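Local coordinates for protein L-methionine gamma-lyase (PDB 6LXU) that is a pyridoxal-phosphate-dependent enzyme of the Cys/Met metabolism family, assembled from four copies of the same chain, at residues T68-K73 / Y255-L260; A82-S87 / G223-R228; Y33-F38 / L62-T67; F190-M195 / I265-H270; L183-N188 / V203-H208. All blocks are in the same frame, centred on the assembly; numbering follows the deposited sequence. Where two conformers were deposited one is given.

Contact 1: T68-K73 / Y255-L260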
# COMPACT_ATOMS: atom_id res chain seq x y z
N THR A 68 12.03 -2.50 -12.06
CA THR A 68 12.62 -3.12 -13.26
C THR A 68 11.58 -3.80 -14.14
O THR A 68 11.64 -3.70 -15.37
CB THR A 68 13.70 -4.13 -12.86
OG1 THR A 68 14.77 -3.40 -12.26
CG2 THR A 68 14.24 -4.91 -14.07
N VAL A 69 10.63 -4.49 -13.53
CA VAL A 69 9.56 -5.13 -14.29
C VAL A 69 8.77 -4.10 -15.09
O VAL A 69 8.51 -4.30 -16.27
CB VAL A 69 8.65 -5.96 -13.39
CG1 VAL A 69 7.40 -6.43 -14.13
CG2 VAL A 69 9.43 -7.15 -12.87
N LEU A 70 8.42 -2.99 -14.43
CA LEU A 70 7.72 -1.92 -15.12
C LEU A 70 8.52 -1.36 -16.29
O LEU A 70 7.99 -1.13 -17.38
CB LEU A 70 7.38 -0.82 -14.12
CG LEU A 70 6.76 0.45 -14.69
CD1 LEU A 70 5.47 0.16 -15.43
CD2 LEU A 70 6.52 1.46 -13.58
N GLU A 71 9.80 -1.12 -16.03
CA GLU A 71 10.70 -0.59 -17.05
C GLU A 71 10.78 -1.52 -18.26
O GLU A 71 10.72 -1.08 -19.41
CB GLU A 71 12.07 -0.37 -16.44
CG GLU A 71 12.07 0.81 -15.48
CD GLU A 71 13.33 0.98 -14.66
OE1 GLU A 71 14.13 0.03 -14.54
OE2 GLU A 71 13.50 2.08 -14.08
N ASN A 72 10.94 -2.81 -17.99
CA ASN A 72 11.00 -3.80 -19.06
C ASN A 72 9.69 -3.86 -19.85
O ASN A 72 9.71 -4.03 -21.08
CB ASN A 72 11.30 -5.19 -18.49
CG ASN A 72 12.69 -5.33 -17.95
OD1 ASN A 72 13.57 -4.57 -18.27
ND2 ASN A 72 12.90 -6.36 -17.14
N LYS A 73 8.57 -3.73 -19.16
CA LYS A 73 7.25 -3.77 -19.81
C LYS A 73 7.07 -2.61 -20.75
O LYS A 73 6.63 -2.80 -21.89
CB LYS A 73 6.11 -3.75 -18.78
CG LYS A 73 5.85 -5.09 -18.15
CD LYS A 73 4.71 -5.06 -17.14
CE LYS A 73 4.59 -6.41 -16.46
NZ LYS A 73 4.15 -7.47 -17.41
N TYR A 255 1.35 -0.43 -8.67
CA TYR A 255 0.08 0.06 -9.19
C TYR A 255 0.10 0.17 -10.72
O TYR A 255 -0.90 -0.14 -11.37
CB TYR A 255 -0.29 1.41 -8.59
CG TYR A 255 -0.91 1.42 -7.20
CD1 TYR A 255 -2.04 0.66 -6.90
CD2 TYR A 255 -0.45 2.31 -6.24
CE1 TYR A 255 -2.64 0.76 -5.65
CE2 TYR A 255 -1.06 2.40 -4.99
CZ TYR A 255 -2.16 1.62 -4.71
OH TYR A 255 -2.79 1.68 -3.47
N ILE A 256 1.21 0.63 -11.28
CA ILE A 256 1.28 0.80 -12.74
C ILE A 256 1.37 -0.56 -13.44
O ILE A 256 0.67 -0.78 -14.43
CB ILE A 256 2.45 1.70 -13.17
CG1 ILE A 256 2.39 3.07 -12.49
CG2 ILE A 256 2.43 1.87 -14.69
CD1 ILE A 256 3.72 3.77 -12.45
N ILE A 257 2.20 -1.46 -12.93
CA ILE A 257 2.21 -2.83 -13.45
C ILE A 257 0.79 -3.41 -13.46
O ILE A 257 0.34 -4.01 -14.45
CB ILE A 257 3.15 -3.72 -12.61
CG1 ILE A 257 4.62 -3.33 -12.84
CG2 ILE A 257 2.93 -5.21 -12.91
CD1 ILE A 257 5.56 -3.88 -11.80
N ARG A 258 0.10 -3.23 -12.34
CA ARG A 258 -1.27 -3.71 -12.21
C ARG A 258 -2.18 -3.05 -13.25
O ARG A 258 -2.98 -3.72 -13.91
CB ARG A 258 -1.76 -3.42 -10.81
CG ARG A 258 -3.08 -4.09 -10.47
CD ARG A 258 -3.58 -3.65 -9.13
NE ARG A 258 -4.48 -4.58 -8.47
CZ ARG A 258 -5.77 -4.43 -8.24
NH1 ARG A 258 -6.47 -3.42 -8.79
NH2 ARG A 258 -6.39 -5.29 -7.46
N GLY A 259 -2.07 -1.72 -13.39
CA GLY A 259 -2.82 -1.00 -14.41
C GLY A 259 -2.55 -1.51 -15.81
O GLY A 259 -3.47 -1.57 -16.66
N LEU A 260 -1.31 -1.88 -16.09
CA LEU A 260 -0.94 -2.39 -17.41
C LEU A 260 -1.58 -3.73 -17.74
O LEU A 260 -1.69 -4.06 -18.93
CB LEU A 260 0.57 -2.44 -17.59
CG LEU A 260 1.23 -1.06 -17.74
CD1 LEU A 260 2.75 -1.18 -17.68
CD2 LEU A 260 0.82 -0.36 -19.03
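L70 of helix 68-73 is wedged against I256, I257 and L260 of helix 255-260, and its atoms divide these three partners among themselves. Its CB meets CG1 of I257 at 3.9 Å. From there CG is anti to the backbone N (chi1 174°), on the side of the carbonyl carbon. Of the two methyls beyond it, CD1 touches I256 CG2 at 3.6 Å and, on the L260 side, L260 CD1 at 3.8 Å, the two leucine side chains crossing at about a right angle. The second branch, CD2, rests on I256 CD1 at 3.8 Å. The helix axes approach to 9.7 Å with their N-to-C directions 40° apart, and the CA atoms of L70 and I257 come closest. This is helix-on-helix packing in the large domain of a PLP-dependent enzyme: helix 65-78, which contributes L70, also lies on the mixed sheet, where L70 reaches L224. Next to the leucine, V69 CG1 stands 3.9 Å from I257 CD1, approaching crosswise. K73, in the conformer described, adds only its aliphatic part, with CE 4.1 Å from I257 CG2, and its NZ is bonded to the carbonyl oxygens of A18 and A15. On the helix carrying I257, R258 pairs through NE with D219 of the second subunit.

Contact 2: A82-S87 / G223-R228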
# COMPACT_ATOMS: atom_id res chain seq x y z
N ALA A 82 15.43 -0.35 -23.67
CA ALA A 82 15.55 -0.13 -22.23
C ALA A 82 14.52 0.87 -21.75
O ALA A 82 14.24 1.84 -22.43
CB ALA A 82 16.95 0.36 -21.92
N GLY A 83 13.99 0.61 -20.56
CA GLY A 83 13.07 1.51 -19.90
C GLY A 83 13.65 2.08 -18.62
O GLY A 83 14.48 1.45 -17.97
N ILE A 84 13.20 3.29 -18.27
CA ILE A 84 13.53 3.92 -17.00
C ILE A 84 12.25 4.51 -16.43
O ILE A 84 11.49 5.15 -17.16
CB ILE A 84 14.54 5.07 -17.15
CG1 ILE A 84 15.64 4.75 -18.16
CG2 ILE A 84 15.16 5.40 -15.80
CD1 ILE A 84 16.44 5.97 -18.46
N ALA A 85 12.03 4.32 -15.13
CA ALA A 85 10.86 4.86 -14.45
C ALA A 85 11.25 5.99 -13.51
O ALA A 85 12.30 5.96 -12.88
CB ALA A 85 10.15 3.78 -13.68
N MET A 86 10.34 6.96 -13.41
CA MET A 86 10.48 8.12 -12.54
C MET A 86 9.15 8.38 -11.85
O MET A 86 8.11 7.87 -12.24
CB MET A 86 10.91 9.36 -13.32
CG MET A 86 12.27 9.26 -13.99
SD MET A 86 12.28 8.31 -15.52
CE MET A 86 13.94 8.71 -16.06
N SER A 87 9.19 9.26 -10.85
CA SER A 87 8.03 9.56 -10.02
C SER A 87 7.08 10.62 -10.59
O SER A 87 6.13 11.00 -9.91
CB SER A 87 8.46 9.91 -8.61
OG SER A 87 9.26 11.06 -8.64
N GLY A 223 6.37 8.70 -14.37
CA GLY A 223 6.89 8.89 -15.72
C GLY A 223 7.69 7.69 -16.16
O GLY A 223 8.19 6.92 -15.35
N LEU A 224 7.82 7.56 -17.49
CA LEU A 224 8.59 6.47 -18.09
C LEU A 224 9.36 7.00 -19.28
O LEU A 224 8.90 7.89 -19.99
CB LEU A 224 7.70 5.31 -18.52
CG LEU A 224 6.92 4.61 -17.41
CD1 LEU A 224 5.80 3.76 -17.96
CD2 LEU A 224 7.85 3.80 -16.54
N VAL A 225 10.55 6.43 -19.48
CA VAL A 225 11.39 6.71 -20.64
C VAL A 225 11.74 5.40 -21.31
O VAL A 225 12.03 4.43 -20.62
CB VAL A 225 12.70 7.41 -20.20
CG1 VAL A 225 13.62 7.68 -21.38
CG2 VAL A 225 12.42 8.70 -19.44
N VAL A 226 11.73 5.38 -22.65
CA VAL A 226 12.24 4.23 -23.40
C VAL A 226 13.24 4.73 -24.44
O VAL A 226 12.96 5.67 -25.17
CB VAL A 226 11.14 3.43 -24.10
CG1 VAL A 226 11.74 2.22 -24.83
CG2 VAL A 226 10.11 2.95 -23.08
N THR A 227 14.40 4.08 -24.48
CA THR A 227 15.44 4.43 -25.44
C THR A 227 16.44 3.28 -25.55
O THR A 227 16.27 2.22 -24.96
CB THR A 227 16.08 5.79 -25.06
OG1 THR A 227 16.97 6.21 -26.10
CG2 THR A 227 16.84 5.74 -23.76
N ARG A 228 17.50 3.53 -26.33
CA ARG A 228 18.60 2.56 -26.46
C ARG A 228 19.35 2.44 -25.15
O ARG A 228 19.42 3.41 -24.37
CB ARG A 228 19.61 3.00 -27.53
CG ARG A 228 19.08 3.22 -28.92
CD ARG A 228 20.17 3.75 -29.84
NE ARG A 228 20.67 5.11 -29.58
CZ ARG A 228 20.18 6.26 -30.08
NH1 ARG A 228 19.09 6.26 -30.84
NH2 ARG A 228 20.77 7.41 -29.80
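A82 to M86 and G223 to T227 run antiparallel, with segment axes 4.6 Å apart and N-to-C directions at 161°. Three hydrogen-bonded pairs hold them. At the I84-V225 pair, V225 N reaches I84 O at 2.8 Å. At M86-G223 the nitrogen of G223 is 2.9 Å from M86 O with a nearly straight N-H...O (176°). A82-T227 is uneven: T227 N gives A82 O a sound bond, while the return from A82 N is weak. In the intervening pairs CA-H groups face carbonyls, as with G83 CA and V225 O at 3.2 Å. These strands form one end of the seven-stranded mixed sheet of fold-type I PLP enzymes, 223-227 being the strand that runs against its neighbours. On one face M86 bends at chi2 (78°), which places SD; CE beyond it is 3.7 Å from V225 CG2. On the other, A85 CB meets L224 CD2, also at 3.7 Å. Helices cover both faces: helix 229-244 meets I84 and M86, helix 89-100 meets M86 and V225, and helix 65-78 lies on L224 and V226. E71 OE2 accepts from A85 N, and T227 OG1 is bonded to D204 O.

Contact 3: Y33-F38 / L62-T67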
# COMPACT_ATOMS: atom_id res chain seq x y z
N TYR A 33 8.63 -4.70 -3.71
CA TYR A 33 9.90 -4.62 -3.01
C TYR A 33 10.01 -3.21 -2.40
O TYR A 33 10.76 -2.34 -2.89
CB TYR A 33 11.04 -5.03 -3.97
CG TYR A 33 10.97 -6.55 -4.41
CD1 TYR A 33 11.24 -7.56 -3.51
CD2 TYR A 33 10.64 -6.92 -5.71
CE1 TYR A 33 11.22 -8.89 -3.90
CE2 TYR A 33 10.62 -8.25 -6.10
CZ TYR A 33 10.90 -9.23 -5.19
OH TYR A 33 10.86 -10.56 -5.59
N GLN A 34 9.22 -2.99 -1.36
CA GLN A 34 9.11 -1.70 -0.71
C GLN A 34 10.30 -1.56 0.26
O GLN A 34 10.19 -1.78 1.46
CB GLN A 34 7.74 -1.57 -0.01
CG GLN A 34 7.49 -0.17 0.49
CD GLN A 34 7.09 0.82 -0.59
OE1 GLN A 34 6.32 0.47 -1.48
NE2 GLN A 34 7.58 2.05 -0.51
N THR A 35 11.45 -1.24 -0.35
CA THR A 35 12.73 -1.20 0.35
C THR A 35 13.51 -0.00 -0.14
O THR A 35 13.36 0.41 -1.29
CB THR A 35 13.55 -2.49 0.12
OG1 THR A 35 14.58 -2.56 1.11
CG2 THR A 35 14.15 -2.60 -1.28
N SER A 36 14.34 0.56 0.73
CA SER A 36 15.32 1.56 0.29
C SER A 36 16.61 0.86 -0.15
O SER A 36 17.15 1.19 -1.20
CB SER A 36 15.63 2.55 1.40
OG SER A 36 16.10 1.89 2.55
N THR A 37 17.07 -0.09 0.64
CA THR A 37 18.39 -0.68 0.42
C THR A 37 18.33 -2.18 0.32
O THR A 37 17.27 -2.80 0.49
CB THR A 37 19.35 -0.19 1.51
OG1 THR A 37 20.69 -0.45 1.08
CG2 THR A 37 19.09 -0.81 2.87
N PHE A 38 19.48 -2.76 -0.02
CA PHE A 38 19.63 -4.17 -0.35
C PHE A 38 20.86 -4.69 0.38
O PHE A 38 21.88 -3.99 0.51
CB PHE A 38 19.79 -4.36 -1.85
CG PHE A 38 18.58 -3.95 -2.63
CD1 PHE A 38 18.32 -2.61 -2.91
CD2 PHE A 38 17.68 -4.90 -3.09
CE1 PHE A 38 17.19 -2.23 -3.61
CE2 PHE A 38 16.57 -4.52 -3.82
CZ PHE A 38 16.31 -3.18 -4.06
N LEU A 62 18.88 3.84 -7.51
CA LEU A 62 19.56 3.26 -8.68
C LEU A 62 18.67 2.31 -9.47
O LEU A 62 18.75 2.28 -10.71
CB LEU A 62 20.83 2.52 -8.26
CG LEU A 62 21.90 3.35 -7.57
CD1 LEU A 62 23.06 2.48 -7.10
CD2 LEU A 62 22.41 4.46 -8.47
N GLY A 63 17.85 1.54 -8.77
CA GLY A 63 16.99 0.54 -9.38
C GLY A 63 16.39 -0.34 -8.32
O GLY A 63 16.90 -0.43 -7.21
N ASN A 64 15.29 -1.02 -8.68
CA ASN A 64 14.52 -1.82 -7.74
C ASN A 64 13.83 -2.92 -8.55
O ASN A 64 13.38 -2.64 -9.65
CB ASN A 64 13.50 -0.90 -7.04
CG ASN A 64 12.54 -1.64 -6.14
OD1 ASN A 64 11.64 -2.34 -6.61
ND2 ASN A 64 12.70 -1.48 -4.83
N PRO A 65 13.73 -4.15 -8.01
CA PRO A 65 13.18 -5.22 -8.86
C PRO A 65 11.74 -5.00 -9.31
O PRO A 65 11.39 -5.37 -10.43
CB PRO A 65 13.36 -6.49 -8.04
CG PRO A 65 13.97 -6.09 -6.76
CD PRO A 65 14.25 -4.64 -6.74
N THR A 66 10.88 -4.44 -8.45
CA THR A 66 9.52 -4.12 -8.89
C THR A 66 9.55 -3.13 -10.05
O THR A 66 8.92 -3.30 -11.08
CB THR A 66 8.67 -3.59 -7.72
OG1 THR A 66 8.74 -4.49 -6.62
CG2 THR A 66 7.23 -3.36 -8.16
N THR A 67 10.35 -2.07 -9.87
CA THR A 67 10.46 -1.05 -10.89
C THR A 67 11.07 -1.59 -12.19
O THR A 67 10.66 -1.19 -13.27
CB THR A 67 11.26 0.12 -10.34
OG1 THR A 67 10.66 0.47 -9.09
CG2 THR A 67 11.25 1.29 -11.26
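The phenol ring of Y33 carries P65 over one face: P65 CG lies 4.0 Å from the ring centroid and 29° off its normal, a CH-pi contact in which the two side chains cross at about a right angle. The F38 ring is used differently. N64 ND2 and P65 CD meet it at the edge, near its plane, and the proline and phenylalanine reach toward each other tip to tip, P65 CD being 3.7 Å from F38 CZ. P65 thus touches one ring by CG and CB and the other by CD. The amide plane of N64 is turned 69° from the F38 ring, and its ND2 donates to Y33 O at 2.9 Å, the acceptor lying almost in the amide plane. CG of N64 is anti to the backbone N, and chi2 (-73°) sets the turn of the amide. The other amide atom, OD1, accepts a weak bond from T66 N, capping helix 65-78 with N64 as N-cap. T66 OG1 accepts from Y33 N at 2.9 Å and is also bonded to P31 O; N64 ND2 has a second partner in T60 OG1. The fourth subunit adds Y25, whose ring meets Y33 edge-to-face. Both backbone polar atoms of Y33 are therefore met by side chains at the start of a helix, and the irregular 33-38 segment is tied there by polar bonds as well as by ring packing.

Contact 4: F190-M195 / I265-H270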
# COMPACT_ATOMS: atom_id res chain seq x y z
N PHE A 190 -0.31 10.95 -24.90
CA PHE A 190 -1.69 10.90 -25.39
C PHE A 190 -1.97 9.68 -26.25
O PHE A 190 -3.02 9.06 -26.15
CB PHE A 190 -2.03 12.14 -26.23
CG PHE A 190 -2.42 13.37 -25.46
CD1 PHE A 190 -2.08 13.58 -24.11
CD2 PHE A 190 -3.17 14.34 -26.10
CE1 PHE A 190 -2.46 14.75 -23.45
CE2 PHE A 190 -3.55 15.51 -25.45
CZ PHE A 190 -3.20 15.71 -24.12
N ALA A 191 -1.03 9.37 -27.14
CA ALA A 191 -1.24 8.29 -28.10
C ALA A 191 -1.07 6.93 -27.46
O ALA A 191 -1.83 6.00 -27.74
CB ALA A 191 -0.31 8.44 -29.28
N THR A 192 -0.04 6.80 -26.62
CA THR A 192 0.35 5.55 -25.97
C THR A 192 0.92 4.57 -26.99
O THR A 192 0.68 4.71 -28.20
CB THR A 192 -0.79 4.83 -25.19
OG1 THR A 192 -1.54 3.98 -26.08
CG2 THR A 192 -1.73 5.79 -24.47
N PRO A 193 1.63 3.53 -26.53
CA PRO A 193 2.09 2.52 -27.50
C PRO A 193 1.00 1.67 -28.12
O PRO A 193 1.28 0.93 -29.08
CB PRO A 193 3.09 1.68 -26.71
CG PRO A 193 2.76 1.93 -25.29
CD PRO A 193 2.24 3.32 -25.20
N TYR A 194 -0.24 1.74 -27.63
CA TYR A 194 -1.38 1.14 -28.33
C TYR A 194 -1.61 1.79 -29.69
O TYR A 194 -2.04 1.10 -30.63
CB TYR A 194 -2.63 1.24 -27.45
CG TYR A 194 -3.91 0.69 -28.04
CD1 TYR A 194 -4.23 -0.65 -27.88
CD2 TYR A 194 -4.82 1.50 -28.69
CE1 TYR A 194 -5.41 -1.18 -28.36
CE2 TYR A 194 -6.00 0.98 -29.21
CZ TYR A 194 -6.27 -0.36 -29.05
OH TYR A 194 -7.43 -0.91 -29.53
N MET A 195 -1.34 3.08 -29.81
CA MET A 195 -1.59 3.80 -31.07
C MET A 195 -0.34 4.16 -31.84
O MET A 195 -0.40 4.21 -33.08
CB MET A 195 -2.38 5.07 -30.82
CG MET A 195 -3.77 4.76 -30.32
SD MET A 195 -4.74 6.20 -29.86
CE MET A 195 -4.96 5.90 -28.11
N ILE A 265 -7.27 -3.63 -23.25
CA ILE A 265 -8.72 -3.53 -23.26
C ILE A 265 -9.19 -2.14 -22.84
O ILE A 265 -10.23 -1.68 -23.32
CB ILE A 265 -9.43 -4.64 -22.45
CG1 ILE A 265 -8.90 -4.77 -21.01
CG2 ILE A 265 -9.32 -5.96 -23.21
CD1 ILE A 265 -9.77 -5.64 -20.11
N ARG A 266 -8.46 -1.47 -21.96
CA ARG A 266 -8.80 -0.09 -21.61
C ARG A 266 -8.66 0.80 -22.84
O ARG A 266 -9.57 1.55 -23.17
CB ARG A 266 -7.95 0.45 -20.46
CG ARG A 266 -8.30 -0.16 -19.11
CD ARG A 266 -7.56 0.47 -17.93
NE ARG A 266 -6.11 0.24 -17.95
CZ ARG A 266 -5.18 1.11 -18.35
NH1 ARG A 266 -5.53 2.31 -18.82
NH2 ARG A 266 -3.90 0.78 -18.30
N MET A 267 -7.52 0.73 -23.51
CA MET A 267 -7.33 1.60 -24.68
C MET A 267 -8.36 1.33 -25.77
O MET A 267 -8.85 2.26 -26.41
CB MET A 267 -5.91 1.48 -25.24
CG MET A 267 -4.82 1.97 -24.30
SD MET A 267 -5.12 3.55 -23.49
CE MET A 267 -5.24 4.63 -24.92
N GLU A 268 -8.69 0.05 -25.98
CA GLU A 268 -9.71 -0.30 -26.96
C GLU A 268 -11.05 0.35 -26.64
O GLU A 268 -11.70 0.93 -27.51
CB GLU A 268 -9.84 -1.82 -27.10
CG GLU A 268 -8.70 -2.41 -27.89
CD GLU A 268 -8.70 -3.89 -28.01
OE1 GLU A 268 -9.54 -4.54 -27.37
OE2 GLU A 268 -7.84 -4.39 -28.78
N ARG A 269 -11.46 0.27 -25.38
CA ARG A 269 -12.74 0.85 -24.97
C ARG A 269 -12.70 2.38 -24.95
O ARG A 269 -13.66 3.03 -25.36
CB ARG A 269 -13.17 0.29 -23.62
CG ARG A 269 -14.50 0.80 -23.10
CD ARG A 269 -15.65 0.60 -24.07
NE ARG A 269 -15.78 -0.78 -24.55
CZ ARG A 269 -16.59 -1.71 -24.05
NH1 ARG A 269 -17.38 -1.42 -23.03
NH2 ARG A 269 -16.62 -2.91 -24.58
N HIS A 270 -11.59 2.95 -24.48
CA HIS A 270 -11.41 4.40 -24.53
C HIS A 270 -11.65 4.91 -25.97
O HIS A 270 -12.41 5.86 -26.19
CB HIS A 270 -9.98 4.82 -24.14
CG HIS A 270 -9.68 4.90 -22.67
ND1 HIS A 270 -10.32 5.77 -21.82
CD2 HIS A 270 -8.71 4.29 -21.93
CE1 HIS A 270 -9.79 5.66 -20.61
NE2 HIS A 270 -8.80 4.77 -20.65
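Y194 and M267 run alongside one another in opposing senses, with the methionine lying over one face of the ring. M267 CB stands 3.6 Å from the ring centroid and 17° off the normal, displaced toward the rim on the CG side, where M267 CB to Y194 CG is 3.5 Å: a CH-pi contact. CG of Y194 is anti to the backbone N (chi1 179°), beside the carbonyl carbon. With bends at chi2 and chi3 of the methionine, M267 CE meets T192 CG2 tip to tip at 3.7 Å. M195 comes to the same methyl at about a right angle, and its CE is 3.4 Å from M267 CE, closer than two methyls normally come. T192 is held by an ST turn, its OG1 accepting from Y194 N at 3.0 Å. The phenol end of Y194 also crosses the E268 side chain, but the conformer of E268 described comes too close to the hydroxyl to be relied on; its carboxylate pairs with R269 of the second subunit. The short, weakly bonded helical turn at about 192-195 lies in the link between strands 183-187 and 205-209, and is packed against helix 263-282, with F263 beside T192, P193 and Y194 and L77 of helix 65-78 touching P193.

Contact 5: L183-N188 / V203-H208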
# COMPACT_ATOMS: atom_id res chain seq x y z
N LEU A 183 19.37 14.61 -30.97
CA LEU A 183 18.45 13.57 -30.49
C LEU A 183 17.01 14.04 -30.65
O LEU A 183 16.70 15.19 -30.37
CB LEU A 183 18.71 13.28 -29.02
CG LEU A 183 20.07 12.67 -28.69
CD1 LEU A 183 20.32 12.73 -27.19
CD2 LEU A 183 20.17 11.25 -29.22
N VAL A 184 16.15 13.12 -31.08
CA VAL A 184 14.73 13.38 -31.20
C VAL A 184 14.03 12.72 -30.00
O VAL A 184 14.18 11.52 -29.78
CB VAL A 184 14.15 12.85 -32.53
CG1 VAL A 184 12.67 13.18 -32.63
CG2 VAL A 184 14.89 13.44 -33.72
N ILE A 185 13.28 13.54 -29.26
CA ILE A 185 12.57 13.10 -28.05
C ILE A 185 11.10 13.34 -28.30
O ILE A 185 10.72 14.44 -28.70
CB ILE A 185 13.04 13.89 -26.81
CG1 ILE A 185 14.56 13.75 -26.65
CG2 ILE A 185 12.30 13.41 -25.57
CD1 ILE A 185 15.16 14.56 -25.52
N VAL A 186 10.26 12.33 -28.06
CA VAL A 186 8.82 12.46 -28.24
C VAL A 186 8.07 12.12 -26.96
O VAL A 186 8.29 11.06 -26.38
CB VAL A 186 8.31 11.55 -29.38
CG1 VAL A 186 6.79 11.55 -29.47
CG2 VAL A 186 8.92 12.01 -30.68
N ASP A 187 7.17 13.00 -26.59
CA ASP A 187 6.20 12.75 -25.51
C ASP A 187 5.01 12.03 -26.12
O ASP A 187 4.20 12.63 -26.82
CB ASP A 187 5.83 14.08 -24.86
CG ASP A 187 4.85 13.94 -23.71
OD1 ASP A 187 4.19 12.88 -23.61
OD2 ASP A 187 4.72 14.92 -22.93
N ASN A 188 4.95 10.72 -25.87
CA ASN A 188 3.95 9.82 -26.44
C ASN A 188 2.79 9.53 -25.49
O ASN A 188 2.09 8.53 -25.64
CB ASN A 188 4.64 8.50 -26.86
CG ASN A 188 3.84 7.69 -27.87
OD1 ASN A 188 3.20 8.25 -28.76
ND2 ASN A 188 3.90 6.35 -27.75
N VAL A 203 12.65 7.95 -34.01
CA VAL A 203 12.83 8.78 -32.82
C VAL A 203 13.86 8.13 -31.90
O VAL A 203 13.97 6.92 -31.86
CB VAL A 203 11.46 8.96 -32.13
CG1 VAL A 203 11.56 9.56 -30.73
CG2 VAL A 203 10.55 9.77 -33.03
N ASP A 204 14.65 8.94 -31.18
CA ASP A 204 15.67 8.39 -30.30
C ASP A 204 15.16 8.03 -28.89
O ASP A 204 15.59 7.04 -28.34
CB ASP A 204 16.81 9.38 -30.16
CG ASP A 204 17.50 9.64 -31.48
OD1 ASP A 204 18.22 8.74 -31.95
OD2 ASP A 204 17.28 10.72 -32.05
N ILE A 205 14.30 8.89 -28.32
CA ILE A 205 13.84 8.71 -26.93
C ILE A 205 12.35 8.97 -26.88
O ILE A 205 11.88 9.97 -27.41
CB ILE A 205 14.55 9.70 -25.97
CG1 ILE A 205 16.08 9.59 -26.07
CG2 ILE A 205 14.06 9.49 -24.53
CD1 ILE A 205 16.83 10.70 -25.35
N VAL A 206 11.61 8.08 -26.21
CA VAL A 206 10.20 8.26 -25.94
C VAL A 206 10.03 8.53 -24.45
O VAL A 206 10.63 7.84 -23.62
CB VAL A 206 9.37 7.03 -26.34
CG1 VAL A 206 7.96 7.08 -25.77
CG2 VAL A 206 9.33 6.93 -27.86
N VAL A 207 9.21 9.52 -24.12
CA VAL A 207 8.85 9.82 -22.74
C VAL A 207 7.33 9.74 -22.59
O VAL A 207 6.55 10.01 -23.52
CB VAL A 207 9.40 11.17 -22.26
CG1 VAL A 207 10.91 11.21 -22.37
CG2 VAL A 207 8.76 12.33 -22.98
N HIS A 208 6.91 9.35 -21.38
CA HIS A 208 5.49 9.27 -21.00
C HIS A 208 5.23 9.85 -19.63
O HIS A 208 6.01 9.63 -18.71
CB HIS A 208 5.03 7.81 -20.87
CG HIS A 208 4.92 7.09 -22.16
ND1 HIS A 208 3.81 7.21 -22.98
CD2 HIS A 208 5.77 6.22 -22.76
CE1 HIS A 208 4.01 6.44 -24.04
NE2 HIS A 208 5.17 5.83 -23.93
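V184 and D204 begin the closely bonded part of this parallel strand pair. V184 O accepts from both I205 N and D204 N, while V184 N is bonded to D204 OD2 at 2.8 Å with a nearly straight N-H...O (170°), through the anti lone pair of the carboxylate. The backbone then continues in register: V186 N to I205 O, V207 N to V186 O and N188 N to V207 O are each 2.9 Å. Strands 183-187 and 205-208 are the outer members of a beta-alpha-beta unit in the central sheet, their directions only 24° apart. D187 OD1 is bonded to T189 OG1, and its OD2 lies close to the pyridine N1 of the modified lysine at position 212, consistent with the aspartate that faces this nitrogen in fold-type I PLP enzymes. Side-chain contact is looser on the face of I185, I205 and V207: I185 and I205 lie side by side, CG1 to CD1 4.0 Å. V203 packs closer, CG1 3.6 Å from V186 CG2. Around the polar ends, N188 and H208 lie alongside with planes 52° apart, N188 CB 3.5 Å from H208 CE1. N188 OD1 is bonded to Q196 NE2, E78 OE2 to N188 ND2 and H208 NE2, and D204 OD2 also to H177.

Contact 5 lies nearest the chain centre, wholly buried and touched by no other subunit; contact 3 is farthest out, among neighbouring subunits, and contact 4 includes the partly exposed Y194 and E268. Contacts 2 and 5 share the large sheet, where strands 223-227 and 205-209 are joined by L224 O and H208 N, and rest on backbone bonds, antiparallel in the first and parallel in the second. Contacts 1 and 3 use helix 65-78, apolar along its side and polar at its start; E71 links contact 1 to A85 of contact 2. Contacts 1 and 4 rely on carbon packing without hydrogen bonds between their segments. Contact 2 meets another subunit through S87.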